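Local coordinates for 6-phosphogluconate dehydrogenase NAD-binding (Dyadobacter fermentans, PDB 4GBJ), which probably works as an NAD(P)-dependent oxidoreductase related to 3-hydroxyisobutyrate and 6-phosphogluconate dehydrogenases, at residues Cys138-Ala143 and Gly168-Ile173. Numbering follows the deposited sequence.
Sequences CLSGNA and GAANVI
Ser-140 and Ala-170 join the Rossmann-type domain to the long helix 169-197 of the all-helical C-terminal part: the end of strand 136-139 and the residues after it meet the helix's first turn. The polar link centres on the hydroxyl of Ser-140, which accepts a nearly straight hydrogen bond from the backbone amide of Ala-170 (N to OG 3.0 Å, 171° at the hydrogen). With chi1 at 76°, OG stands between the backbone N and the carbonyl carbon and faces the opening helical turn. The same oxygen accepts a hydrogen bond from a water (2.8 Å from OG to the water oxygen), which in turn takes the next amide, that of Asn-171, and donates weakly to Asn-171 OD1. A further bond ties the Ser-140 hydroxyl to the carbonyl of Asp-166, just before the helix. An alanine in place of Ser-140 would probably leave the Ala-170 amide without its side-chain acceptor and the bridging water less firmly held.

Apolar packing runs alongside, completed by Phe-163 and, on Cys-138, by Met-208 of the second subunit. Ile-173 directly precedes Lys-174, the predicted active-site residue. The Ala-170 methyl lies against Cys-138, CB to CB 3.6 Å, and also meets the Cys-138 carbonyl oxygen. One turn on, Ile-173 turns its CG2 branch to the sulfur, with CG2 3.9 Å from Cys-138 SG.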
# COMPACT_ATOMS: atom_id res chain seq x y z
N CYS B 138 8.10 -2.48 -18.21
CA CYS B 138 9.01 -3.59 -17.89
C CYS B 138 9.24 -4.34 -19.16
O CYS B 138 8.28 -4.61 -19.88
CB CYS B 138 8.44 -4.50 -16.80
SG CYS B 138 8.44 -3.73 -15.16
N LEU B 139 10.48 -4.73 -19.42
CA LEU B 139 10.83 -5.46 -20.63
C LEU B 139 11.48 -6.73 -20.28
O LEU B 139 12.31 -6.73 -19.39
CB LEU B 139 11.78 -4.68 -21.54
CG LEU B 139 11.41 -3.28 -21.93
CD1 LEU B 139 12.55 -2.67 -22.70
CD2 LEU B 139 10.09 -3.24 -22.74
N SER B 140 11.16 -7.79 -21.00
CA SER B 140 11.85 -9.07 -20.84
C SER B 140 11.79 -9.82 -22.18
O SER B 140 10.85 -9.65 -22.98
CB SER B 140 11.28 -9.86 -19.68
OG SER B 140 10.03 -10.46 -19.97
N GLY B 141 12.82 -10.62 -22.42
CA GLY B 141 13.03 -11.32 -23.68
C GLY B 141 14.43 -11.10 -24.17
O GLY B 141 15.30 -10.68 -23.41
N ASN B 142 14.65 -11.41 -25.47
CA ASN B 142 15.95 -11.33 -26.13
C ASN B 142 16.64 -9.94 -25.97
O ASN B 142 16.02 -8.90 -26.22
CB ASN B 142 15.78 -11.70 -27.59
CG ASN B 142 17.03 -11.57 -28.40
OD1 ASN B 142 17.31 -10.50 -28.92
ND2 ASN B 142 17.81 -12.64 -28.51
N ALA B 143 17.93 -9.93 -25.59
CA ALA B 143 18.68 -8.70 -25.31
C ALA B 143 18.80 -7.79 -26.52
O ALA B 143 18.52 -6.60 -26.38
CB ALA B 143 20.05 -9.02 -24.76
N GLY B 168 8.43 -14.08 -20.29
CA GLY B 168 7.29 -13.86 -19.42
C GLY B 168 7.63 -13.19 -18.09
O GLY B 168 6.74 -12.93 -17.30
N ALA B 169 8.91 -12.93 -17.79
CA ALA B 169 9.28 -12.26 -16.53
C ALA B 169 8.64 -10.87 -16.29
O ALA B 169 8.19 -10.58 -15.17
CB ALA B 169 10.78 -12.13 -16.44
N ALA B 170 8.64 -9.99 -17.30
CA ALA B 170 8.04 -8.67 -17.10
C ALA B 170 6.56 -8.81 -16.76
O ALA B 170 6.02 -8.05 -15.94
CB ALA B 170 8.25 -7.80 -18.32
N ASN B 171 5.90 -9.80 -17.39
CA ASN B 171 4.48 -10.12 -17.14
C ASN B 171 4.24 -10.48 -15.69
O ASN B 171 3.21 -10.11 -15.15
CB ASN B 171 4.01 -11.24 -18.02
CG ASN B 171 3.97 -10.87 -19.47
OD1 ASN B 171 4.62 -11.49 -20.29
ND2 ASN B 171 3.21 -9.84 -19.81
N VAL B 172 5.22 -11.14 -15.05
CA VAL B 172 5.11 -11.48 -13.62
C VAL B 172 5.10 -10.19 -12.82
O VAL B 172 4.31 -10.04 -11.87
CB VAL B 172 6.24 -12.43 -13.11
CG1 VAL B 172 6.17 -12.63 -11.62
CG2 VAL B 172 6.21 -13.77 -13.82
N ILE B 173 5.94 -9.22 -13.21
CA ILE B 173 6.04 -7.96 -12.46
C ILE B 173 4.72 -7.21 -12.57
O ILE B 173 4.27 -6.64 -11.60
CB ILE B 173 7.24 -7.06 -12.89
CG1 ILE B 173 8.59 -7.81 -12.88
CG2 ILE B 173 7.35 -5.78 -12.02
CD1 ILE B 173 8.93 -8.44 -11.53
O HOH W 1 7.25 -10.52 -19.82